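Long-range contacts in beta-N-acetylhexosaminidase (Microbacterium sp. HJ5, PDB 7BWG), which probably hydrolyses terminal non-reducing N-acetyl-D-hexosamine residues from N-acetyl-beta-D-hexosaminides, as a glycoside hydrolase of family 20: residues 20-25 with 116-121; 198-203 with 276-281; 391-396 with 440-445; 403-408 with 464-469. All blocks are in the same frame, centred on the assembly; numbering follows the deposited sequence.

Interaction 1. Residues 20-25 with 116-121; sequences PAVVPA and GQLLAR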
loop_
_atom_site.group_PDB
_atom_site.type_symbol
_atom_site.label_atom_id
_atom_site.label_comp_id
_atom_site.label_asym_id
_atom_site.label_seq_id
_atom_site.Cartn_x
_atom_site.Cartn_y
_atom_site.Cartn_z
ATOM N N PRO A 20 17.128 41.471 -0.938
ATOM C CA PRO A 20 17.259 40.414 0.075
ATOM C C PRO A 20 17.474 39.048 -0.562
ATOM O O PRO A 20 16.714 38.622 -1.436
ATOM C CB PRO A 20 15.928 40.484 0.833
ATOM C CG PRO A 20 15.366 41.837 0.520
ATOM C CD PRO A 20 15.817 42.139 -0.872
ATOM N N ALA A 21 18.517 38.358 -0.106
ATOM C CA ALA A 21 18.912 37.084 -0.693
ATOM C C ALA A 21 18.034 35.952 -0.175
ATOM O O ALA A 21 17.835 35.812 1.035
ATOM C CB ALA A 21 20.381 36.795 -0.386
ATOM N N VAL A 22 17.519 35.141 -1.098
ATOM C CA VAL A 22 16.696 33.979 -0.773
ATOM C C VAL A 22 16.926 32.916 -1.839
ATOM O O VAL A 22 16.880 33.209 -3.038
ATOM C CB VAL A 22 15.198 34.340 -0.675
ATOM C CG1 VAL A 22 14.877 34.949 0.681
ATOM C CG2 VAL A 22 14.813 35.296 -1.789
ATOM N N VAL A 23 17.179 31.683 -1.405
ATOM C CA VAL A 23 17.438 30.569 -2.318
ATOM C C VAL A 23 16.467 29.435 -2.008
ATOM O O VAL A 23 16.349 29.031 -0.843
ATOM C CB VAL A 23 18.895 30.091 -2.216
ATOM C CG1 VAL A 23 19.181 29.010 -3.249
ATOM C CG2 VAL A 23 19.852 31.256 -2.388
ATOM N N PRO A 24 15.760 28.873 -3.006
ATOM C CA PRO A 24 15.817 29.174 -4.443
ATOM C C PRO A 24 15.259 30.549 -4.790
ATOM O O PRO A 24 14.381 31.047 -4.086
ATOM C CB PRO A 24 14.948 28.074 -5.073
ATOM C CG PRO A 24 14.769 27.043 -4.008
ATOM C CD PRO A 24 14.813 27.785 -2.719
ATOM N N ALA A 25 15.774 31.144 -5.858
ATOM C CA ALA A 25 15.323 32.456 -6.298
ATOM C C ALA A 25 13.829 32.422 -6.591
ATOM O O ALA A 25 13.391 31.650 -7.458
ATOM C CB ALA A 25 16.094 32.900 -7.538
ATOM N N GLY A 116 12.648 32.307 6.849
ATOM C CA GLY A 116 13.909 32.040 7.521
ATOM C C GLY A 116 15.099 32.612 6.779
ATOM O O GLY A 116 15.989 33.218 7.382
ATOM N N GLN A 117 15.132 32.433 5.456
ATOM C CA GLN A 117 16.207 33.014 4.660
ATOM C C GLN A 117 16.138 34.535 4.669
ATOM O O GLN A 117 17.173 35.211 4.661
ATOM C CB GLN A 117 16.141 32.486 3.228
ATOM C CG GLN A 117 16.101 30.973 3.127
ATOM C CD GLN A 117 15.967 30.493 1.700
ATOM O OE1 GLN A 117 15.774 31.288 0.782
ATOM N NE2 GLN A 117 16.073 29.183 1.504
ATOM N N LEU A 118 14.925 35.088 4.688
ATOM C CA LEU A 118 14.771 36.537 4.683
ATOM C C LEU A 118 15.238 37.159 5.991
ATOM O O LEU A 118 15.756 38.281 5.988
ATOM C CB LEU A 118 13.312 36.902 4.413
ATOM C CG LEU A 118 12.997 37.280 2.966
ATOM C CD1 LEU A 118 11.501 37.325 2.728
ATOM C CD2 LEU A 118 13.625 38.615 2.642
ATOM N N LEU A 119 15.077 36.447 7.105
ATOM C CA LEU A 119 15.417 36.976 8.421
ATOM C C LEU A 119 16.858 37.463 8.465
ATOM O O LEU A 119 17.793 36.702 8.197
ATOM C CB LEU A 119 15.186 35.903 9.485
ATOM C CG LEU A 119 13.790 35.843 10.106
ATOM C CD1 LEU A 119 13.539 34.480 10.732
ATOM C CD2 LEU A 119 13.617 36.950 11.135
ATOM N N ALA A 120 17.029 38.738 8.799
ATOM C CA ALA A 120 18.338 39.361 8.912
ATOM C C ALA A 120 18.422 40.113 10.233
ATOM O O ALA A 120 17.432 40.269 10.952
ATOM C CB ALA A 120 18.615 40.305 7.735
ATOM N N ARG A 121 19.623 40.579 10.553
ATOM C CA ARG A 121 19.877 41.320 11.780
ATOM C C ARG A 121 20.166 42.775 11.441
ATOM O O ARG A 121 20.994 43.061 10.569
ATOM C CB ARG A 121 21.048 40.712 12.555
#

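Interaction 2. Residues 198-203 with 276-281; sequences SSTAVG and PYLGIE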
loop_
_atom_site.group_PDB
_atom_site.type_symbol
_atom_site.label_atom_id
_atom_site.label_comp_id
_atom_site.label_asym_id
_atom_site.label_seq_id
_atom_site.Cartn_x
_atom_site.Cartn_y
_atom_site.Cartn_z
ATOM N N SER A 198 21.597 -7.488 4.722
ATOM C CA SER A 198 21.777 -6.176 5.329
ATOM C C SER A 198 22.909 -6.151 6.347
ATOM O O SER A 198 23.053 -5.164 7.075
ATOM C CB SER A 198 20.476 -5.720 5.989
ATOM O OG SER A 198 19.802 -6.813 6.588
ATOM N N SER A 199 23.718 -7.208 6.411
ATOM C CA SER A 199 24.751 -7.284 7.436
ATOM C C SER A 199 25.896 -6.316 7.168
ATOM O O SER A 199 26.518 -5.819 8.113
ATOM C CB SER A 199 25.286 -8.712 7.532
ATOM O OG SER A 199 25.621 -9.220 6.251
ATOM N N THR A 200 26.182 -6.028 5.903
ATOM C CA THR A 200 27.411 -5.352 5.517
ATOM C C THR A 200 27.130 -3.952 4.979
ATOM O O THR A 200 25.981 -3.534 4.804
ATOM C CB THR A 200 28.168 -6.183 4.479
ATOM O OG1 THR A 200 27.393 -6.276 3.276
ATOM C CG2 THR A 200 28.428 -7.579 5.012
ATOM N N ALA A 201 28.217 -3.219 4.755
ATOM C CA ALA A 201 28.224 -1.967 4.013
ATOM C C ALA A 201 29.554 -1.896 3.274
ATOM O O ALA A 201 30.414 -2.767 3.430
ATOM C CB ALA A 201 28.012 -0.765 4.939
ATOM N N VAL A 202 29.729 -0.854 2.463
ATOM C CA VAL A 202 30.961 -0.735 1.694
ATOM C C VAL A 202 32.128 -0.466 2.636
ATOM O O VAL A 202 32.001 0.270 3.626
ATOM C CB VAL A 202 30.822 0.353 0.613
ATOM C CG1 VAL A 202 30.820 1.742 1.221
ATOM C CG2 VAL A 202 31.929 0.220 -0.417
ATOM N N GLY A 203 33.264 -1.106 2.359
ATOM C CA GLY A 203 34.444 -0.939 3.185
ATOM C C GLY A 203 34.381 -1.587 4.550
ATOM O O GLY A 203 35.089 -1.153 5.460
ATOM N N PRO A 276 29.196 -11.212 0.529
ATOM C CA PRO A 276 28.951 -9.760 0.604
ATOM C C PRO A 276 30.040 -8.889 -0.004
ATOM O O PRO A 276 31.203 -8.946 0.409
ATOM C CB PRO A 276 28.835 -9.516 2.112
ATOM C CG PRO A 276 28.241 -10.773 2.633
ATOM C CD PRO A 276 28.733 -11.899 1.750
ATOM N N TYR A 277 29.663 -8.075 -0.988
ATOM C CA TYR A 277 30.613 -7.221 -1.690
ATOM C C TYR A 277 30.834 -5.937 -0.900
ATOM O O TYR A 277 29.883 -5.196 -0.628
ATOM C CB TYR A 277 30.107 -6.905 -3.096
ATOM C CG TYR A 277 31.101 -6.136 -3.935
ATOM C CD1 TYR A 277 32.419 -6.558 -4.038
ATOM C CD2 TYR A 277 30.724 -4.988 -4.619
ATOM C CE1 TYR A 277 33.335 -5.862 -4.799
ATOM C CE2 TYR A 277 31.634 -4.284 -5.385
ATOM C CZ TYR A 277 32.937 -4.727 -5.472
ATOM O OH TYR A 277 33.851 -4.033 -6.230
ATOM N N LEU A 278 32.088 -5.672 -0.539
ATOM C CA LEU A 278 32.455 -4.478 0.206
ATOM C C LEU A 278 33.156 -3.440 -0.661
ATOM O O LEU A 278 33.735 -2.489 -0.129
ATOM C CB LEU A 278 33.343 -4.851 1.397
ATOM C CG LEU A 278 32.828 -5.957 2.323
ATOM C CD1 LEU A 278 33.661 -6.032 3.594
ATOM C CD2 LEU A 278 31.358 -5.753 2.659
ATOM N N GLY A 279 33.118 -3.603 -1.985
ATOM C CA GLY A 279 33.736 -2.669 -2.900
ATOM C C GLY A 279 32.745 -1.662 -3.459
ATOM O O GLY A 279 31.576 -1.605 -3.072
ATOM N N ILE A 280 33.235 -0.859 -4.402
ATOM C CA ILE A 280 32.465 0.238 -4.975
ATOM C C ILE A 280 32.212 0.071 -6.465
ATOM O O ILE A 280 31.524 0.908 -7.059
ATOM C CB ILE A 280 33.143 1.598 -4.706
ATOM C CG1 ILE A 280 34.369 1.771 -5.603
ATOM C CG2 ILE A 280 33.539 1.721 -3.245
ATOM C CD1 ILE A 280 35.029 3.125 -5.477
ATOM N N GLU A 281 32.742 -0.977 -7.091
ATOM C CA GLU A 281 32.542 -1.166 -8.520
ATOM C C GLU A 281 31.087 -1.509 -8.820
ATOM O O GLU A 281 30.389 -2.127 -8.011
ATOM C CB GLU A 281 33.465 -2.264 -9.048
ATOM C CG GLU A 281 34.919 -2.092 -8.630
ATOM C CD GLU A 281 35.860 -1.963 -9.812
ATOM O OE1 GLU A 281 37.032 -2.374 -9.684
ATOM O OE2 GLU A 281 35.429 -1.451 -10.865
#

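Interaction 3. Residues 391-396 with 440-445; sequences LILSPA and ADILGV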
loop_
_atom_site.group_PDB
_atom_site.type_symbol
_atom_site.label_atom_id
_atom_site.label_comp_id
_atom_site.label_asym_id
_atom_site.label_seq_id
_atom_site.Cartn_x
_atom_site.Cartn_y
_atom_site.Cartn_z
ATOM N N LEU A 391 10.360 13.234 -17.769
ATOM C CA LEU A 391 11.759 13.104 -17.392
ATOM C C LEU A 391 12.017 13.839 -16.084
ATOM O O LEU A 391 11.577 14.982 -15.913
ATOM C CB LEU A 391 12.678 13.668 -18.480
ATOM C CG LEU A 391 12.991 12.846 -19.730
ATOM C CD1 LEU A 391 13.939 13.613 -20.642
ATOM C CD2 LEU A 391 13.589 11.507 -19.354
ATOM N N ILE A 392 12.720 13.182 -15.167
ATOM C CA ILE A 392 13.439 13.859 -14.096
ATOM C C ILE A 392 14.909 13.847 -14.484
ATOM O O ILE A 392 15.478 12.785 -14.763
ATOM C CB ILE A 392 13.225 13.178 -12.733
ATOM C CG1 ILE A 392 11.736 12.925 -12.478
ATOM C CG2 ILE A 392 13.826 14.018 -11.617
ATOM C CD1 ILE A 392 11.475 12.063 -11.257
ATOM N N LEU A 393 15.518 15.021 -14.535
ATOM C CA LEU A 393 16.891 15.144 -14.997
ATOM C C LEU A 393 17.824 15.303 -13.808
ATOM O O LEU A 393 17.634 16.196 -12.976
ATOM C CB LEU A 393 17.048 16.323 -15.956
ATOM C CG LEU A 393 16.226 16.278 -17.248
ATOM C CD1 LEU A 393 16.119 14.862 -17.794
ATOM C CD2 LEU A 393 14.845 16.892 -17.064
ATOM N N SER A 394 18.833 14.440 -13.743
ATOM C CA SER A 394 19.838 14.465 -12.682
ATOM C C SER A 394 21.217 14.299 -13.306
ATOM O O SER A 394 21.846 13.239 -13.198
ATOM C CB SER A 394 19.565 13.372 -11.648
ATOM O OG SER A 394 19.591 12.084 -12.236
ATOM N N PRO A 395 21.726 15.342 -13.963
ATOM C CA PRO A 395 22.997 15.208 -14.691
ATOM C C PRO A 395 24.152 14.907 -13.746
ATOM O O PRO A 395 24.338 15.581 -12.729
ATOM C CB PRO A 395 23.162 16.571 -15.376
ATOM C CG PRO A 395 21.807 17.217 -15.311
ATOM C CD PRO A 395 21.171 16.700 -14.065
ATOM N N ALA A 396 24.926 13.876 -14.092
ATOM C CA ALA A 396 26.028 13.446 -13.236
ATOM C C ALA A 396 27.060 14.553 -13.067
ATOM O O ALA A 396 27.470 14.870 -11.946
ATOM C CB ALA A 396 26.683 12.190 -13.812
ATOM N N ALA A 440 7.167 20.788 -20.609
ATOM C CA ALA A 440 6.023 20.058 -20.080
ATOM C C ALA A 440 6.296 18.565 -19.965
ATOM O O ALA A 440 5.596 17.876 -19.216
ATOM C CB ALA A 440 4.795 20.297 -20.958
ATOM N N ASP A 441 7.290 18.054 -20.686
ATOM C CA ASP A 441 7.680 16.654 -20.612
ATOM C C ASP A 441 8.744 16.398 -19.555
ATOM O O ASP A 441 9.302 15.297 -19.505
ATOM C CB ASP A 441 8.177 16.174 -21.977
ATOM C CG ASP A 441 7.124 16.310 -23.057
ATOM O OD1 ASP A 441 5.923 16.211 -22.730
ATOM O OD2 ASP A 441 7.496 16.512 -24.232
ATOM N N ILE A 442 9.039 17.385 -18.716
ATOM C CA ILE A 442 10.020 17.259 -17.646
ATOM C C ILE A 442 9.255 17.213 -16.331
ATOM O O ILE A 442 8.637 18.207 -15.928
ATOM C CB ILE A 442 11.033 18.411 -17.664
ATOM C CG1 ILE A 442 12.000 18.254 -18.838
ATOM C CG2 ILE A 442 11.785 18.482 -16.342
ATOM C CD1 ILE A 442 12.815 19.493 -19.119
ATOM N N LEU A 443 9.285 16.059 -15.662
ATOM C CA LEU A 443 8.625 15.954 -14.365
ATOM C C LEU A 443 9.340 16.800 -13.320
ATOM O O LEU A 443 8.691 17.415 -12.464
ATOM C CB LEU A 443 8.551 14.496 -13.917
ATOM C CG LEU A 443 7.874 14.268 -12.562
ATOM C CD1 LEU A 443 6.482 14.883 -12.538
ATOM C CD2 LEU A 443 7.812 12.790 -12.230
ATOM N N GLY A 444 10.669 16.854 -13.367
ATOM C CA GLY A 444 11.359 17.769 -12.475
ATOM C C GLY A 444 12.840 17.482 -12.357
ATOM O O GLY A 444 13.483 17.026 -13.312
ATOM N N VAL A 445 13.368 17.750 -11.164
ATOM C CA VAL A 445 14.800 17.743 -10.900
ATOM C C VAL A 445 15.081 16.874 -9.680
ATOM O O VAL A 445 14.380 16.966 -8.665
ATOM C CB VAL A 445 15.334 19.171 -10.681
ATOM C CG1 VAL A 445 16.773 19.131 -10.186
ATOM C CG2 VAL A 445 15.236 19.980 -11.965
#

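Interaction 4. Residues 403-408 with 464-469; sequences MKYPTG and AFPRIA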
loop_
_atom_site.group_PDB
_atom_site.type_symbol
_atom_site.label_atom_id
_atom_site.label_comp_id
_atom_site.label_asym_id
_atom_site.label_seq_id
_atom_site.Cartn_x
_atom_site.Cartn_y
_atom_site.Cartn_z
ATOM N N MET A 403 29.776 13.776 -6.109
ATOM C CA MET A 403 30.950 14.036 -6.928
ATOM C C MET A 403 31.904 14.977 -6.204
ATOM O O MET A 403 31.482 15.972 -5.607
ATOM C CB MET A 403 30.542 14.631 -8.276
ATOM C CG MET A 403 31.477 14.273 -9.419
ATOM S SD MET A 403 31.457 12.511 -9.799
ATOM C CE MET A 403 29.803 12.316 -10.456
ATOM N N LYS A 404 33.197 14.654 -6.268
ATOM C CA LYS A 404 34.225 15.409 -5.559
ATOM C C LYS A 404 34.146 16.897 -5.883
ATOM O O LYS A 404 33.750 17.296 -6.983
ATOM C CB LYS A 404 35.614 14.886 -5.934
ATOM C CG LYS A 404 36.230 13.914 -4.947
ATOM C CD LYS A 404 37.512 13.319 -5.521
ATOM C CE LYS A 404 38.370 12.687 -4.439
ATOM N NZ LYS A 404 38.888 13.703 -3.479
ATOM N N TYR A 405 34.522 17.727 -4.901
ATOM C CA TYR A 405 34.751 19.133 -5.184
ATOM C C TYR A 405 36.120 19.300 -5.837
ATOM O O TYR A 405 37.057 18.565 -5.521
ATOM C CB TYR A 405 34.700 19.969 -3.908
ATOM C CG TYR A 405 33.322 20.347 -3.407
ATOM C CD1 TYR A 405 32.697 21.505 -3.848
ATOM C CD2 TYR A 405 32.658 19.562 -2.469
ATOM C CE1 TYR A 405 31.441 21.863 -3.388
ATOM C CE2 TYR A 405 31.398 19.914 -2.001
ATOM C CZ TYR A 405 30.795 21.065 -2.465
ATOM O OH TYR A 405 29.544 21.420 -2.005
ATOM N N PRO A 406 36.262 20.253 -6.759
ATOM C CA PRO A 406 37.607 20.553 -7.270
ATOM C C PRO A 406 38.494 21.205 -6.227
ATOM O O PRO A 406 39.718 21.036 -6.283
ATOM C CB PRO A 406 37.333 21.490 -8.453
ATOM C CG PRO A 406 36.020 22.112 -8.135
ATOM C CD PRO A 406 35.225 21.074 -7.405
ATOM N N THR A 407 37.913 21.938 -5.275
ATOM C CA THR A 407 38.681 22.586 -4.218
ATOM C C THR A 407 39.412 21.550 -3.373
ATOM O O THR A 407 40.646 21.477 -3.403
ATOM C CB THR A 407 37.768 23.439 -3.333
ATOM N N GLY A 408 38.663 20.756 -2.607
ATOM C CA GLY A 408 39.228 19.608 -1.939
ATOM C C GLY A 408 38.773 19.408 -0.505
ATOM O O GLY A 408 39.474 19.768 0.445
ATOM N N ALA A 464 26.461 17.207 -0.026
ATOM C CA ALA A 464 25.126 17.535 -0.511
ATOM C C ALA A 464 24.972 19.035 -0.710
ATOM O O ALA A 464 24.544 19.489 -1.777
ATOM C CB ALA A 464 24.065 17.014 0.459
ATOM N N PHE A 465 25.357 19.823 0.288
ATOM C CA PHE A 465 25.022 21.239 0.247
ATOM C C PHE A 465 25.983 22.010 -0.659
ATOM O O PHE A 465 26.544 21.415 -1.591
ATOM C CB PHE A 465 24.945 21.791 1.671
ATOM C CG PHE A 465 23.547 21.849 2.199
ATOM C CD1 PHE A 465 22.746 22.947 1.942
ATOM C CD2 PHE A 465 23.014 20.788 2.908
ATOM C CE1 PHE A 465 21.449 23.000 2.408
ATOM C CE2 PHE A 465 21.717 20.835 3.378
ATOM C CZ PHE A 465 20.933 21.942 3.124
ATOM N N PRO A 466 26.258 23.299 -0.407
ATOM C CA PRO A 466 26.283 24.262 -1.513
ATOM C C PRO A 466 25.501 23.836 -2.748
ATOM O O PRO A 466 24.493 24.462 -3.094
ATOM C CB PRO A 466 27.780 24.388 -1.800
ATOM C CG PRO A 466 28.388 24.310 -0.415
ATOM C CD PRO A 466 27.377 23.601 0.500
ATOM N N ARG A 467 25.945 22.768 -3.410
ATOM C CA ARG A 467 25.435 22.409 -4.726
ATOM C C ARG A 467 24.036 21.801 -4.710
ATOM O O ARG A 467 23.455 21.625 -5.786
ATOM C CB ARG A 467 26.416 21.445 -5.401
ATOM C CG ARG A 467 27.861 21.731 -5.032
ATOM C CD ARG A 467 28.787 20.616 -5.467
ATOM N NE ARG A 467 28.727 19.482 -4.552
ATOM C CZ ARG A 467 29.509 18.412 -4.642
ATOM N NH1 ARG A 467 30.416 18.335 -5.606
ATOM N NH2 ARG A 467 29.383 17.423 -3.770
ATOM N N ILE A 468 23.464 21.486 -3.543
ATOM C CA ILE A 468 22.051 21.116 -3.532
ATOM C C ILE A 468 21.173 22.343 -3.726
ATOM O O ILE A 468 20.022 22.219 -4.162
ATOM C CB ILE A 468 21.664 20.368 -2.239
ATOM C CG1 ILE A 468 20.310 19.666 -2.408
ATOM C CG2 ILE A 468 21.636 21.311 -1.049
ATOM C CD1 ILE A 468 20.070 18.544 -1.419
ATOM N N ALA A 469 21.690 23.535 -3.415
ATOM C CA ALA A 469 20.965 24.757 -3.742
ATOM C C ALA A 469 20.844 24.924 -5.250
ATOM O O ALA A 469 19.815 25.394 -5.750
ATOM C CB ALA A 469 21.661 25.964 -3.116
#

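Interaction 1. Residues 20-25 with 116-121
Polar contact between residues 20-25 and 116-121 rests on one side-chain amide, that of Q117 in the last turn of its helix. Its CG stands anti to the carbonyl carbon (chi1 -53°) and the chain runs extended beyond, so that the carboxamide arrives beside the backbone of V23 and meets both of its polar atoms. NE2 of Q117 donates to V23 O at 2.4 Å, a very short separation as modelled; V23 O lies close to the amide plane, and NE2 lies in the plane of the V23 carbonyl. The return bond, from V23 N to Q117 OE1 at 2.6 Å, is weak because it is bent to 130° at the hydrogen. A side chain thus pairs with an irregular backbone much as a neighbouring strand would, just ahead of the cis peptide bond that leads into P24.

Apolar contacts lie on the L118 side. V22 CG1, anti to its own carbonyl carbon, meets L118 CG at 3.8 Å, the two side chains crossing obliquely. P20 CB touches the CD2 branch of L118 at 3.5 Å.

The N-terminal loop is therefore held against the end of helix 105-118. L118 also packs on V131 and I133 of strand 126-135, while V23 and P24 face helix 467-475 and A21 and V23 touch R494 of helix 488-497, placing the contact where domain 2 meets helices near the C terminus.

Interaction 2. Residues 198-203 with 276-281
L278, V202 and T200 carry the contact between two irregular loops, residues 198-203 and 276-281. In L278, CG stands anti to the carbonyl carbon (chi1 -51°) and chi2 is extended, which sends the CD2 branch against the other loop: it lies 3.2 Å from A201 O and 3.7 Å from T200 CB, and the T200 and L278 side chains cross at about a right angle. T200 turns its methyl CG2 anti to the carbonyl carbon, where it meets P276 CB at 3.5 Å. The same rotamer (chi1 64°) puts OG1 in the crowded position between N and C, from which it makes a weak hydrogen bond to Q181 O.

V202 has CG1 in that crowded position, which leaves CG2 anti to the backbone N. CG2 rests by the carbonyl oxygens of L278 and G279 and touches I280 CG2 at 3.6 Å. Beside it, G203 N donates to L278 O at 2.9 Å; the bond is nearly straight, 163° at the hydrogen, and uses an in-plane lone pair.

The loops thus meet through one backbone bond and methyl contacts with carbons and carbonyl oxygens. The first follows helix 192-196 and the second precedes helix 292-308 of the catalytic domain; R184 and Q181, near strand 182-183, bind T200 O and G279 O.

Interaction 3. Residues 391-396 with 440-445
L393 lays its CD2 branch across I442, 3.5 Å from CG2 of that residue and close to its CG1 as well, the two side chains crossing at about a right angle. A chi2 of -37° in L393 helps bring this methyl back over the neighbouring strand, on the face of the sheet that L391 and V445 share. I392 points to the other face. Its CG1 lies 3.8 Å from L443 CB, and the two side chains run alongside each other in the same direction.

Strands 391-393 and 442-445 are parallel, 23° apart in direction, and their ladder is broken by a beta bulge. L391 N donates to D441 O at 2.9 Å, and L393 N to G444 O at 3.1 Å. Between these bonds L391 O takes two donors: G444 N, on a lone pair at 3.3 Å, and L443 N, whose bond is weak and strongly bent. L443 is the extra residue, with near-helical backbone angles, so L391 pairs with I442 but I392 with G444. The bulge turns the L443 side chain toward the partner strand, beside I392.

Both strands belong to the parallel sheet of the catalytic TIM barrel. Strand 363-366 pairs with 391-393 on one flank, and strand 141-147 with 442-449 on the other, so this pairing joins the last barrel strand to its predecessor; L391 also packs on A381 of helix 377-386.

Interaction 4. Residues 403-408 with 464-469
The guanidinium of R467 lies flat on the ring of Y405, the two planes only 17° apart. CZ of R467 stands 3.8 Å from the ring centroid, over the face but shifted toward the rim, in cation-pi geometry. The side chains approach tip to tip: Y405 has CG anti to the carbonyl carbon, and the arginine chain bends at chi3 (-79°) so that its planar end can settle on the ring.

The edge of the guanidinium meets M403 O in its own plane. NH1 of R467 donates to that oxygen at 2.6 Å, 160° at the hydrogen, although the donor sits above the carbonyl plane; a second bond from NH2, at 3.1 Å, is weak. Stack and edge bonds together fix the rotation of the group, and NH2 has a further acceptor in M463 O. At the far end of the ring, Y405 OH rests on P466 CB at 3.5 Å and is 3.0 Å from F465 O.

Residues 403-408, a loop after helix 396-399, are thereby tied to the turn between helices 457-464 and 467-475 of the catalytic domain. V422 of helix 422-426 packs against Y405, P466 and R467, and H510 meets the Y405 ring edge-to-face.

Overall arrangement
From the N terminus, interaction 1 closes first, bringing the end of helix 105-118 back to the opening loop within domain 2. Interaction 2 follows in series and joins two loops of the catalytic domain on the other side of the chain's centre, about 41 Å from interaction 1 between centres. Interactions 3 and 4 cross: residues 391-396 and 403-408 come in turn, then their partners 440-445 and 464-469, so the barrel strands and the succeeding loop are interlocked along the chain. They touch where A396 meets M403. V23 packing on A469 links interaction 1 to interaction 4, and so domain 2 to the barrel's helix 467-475.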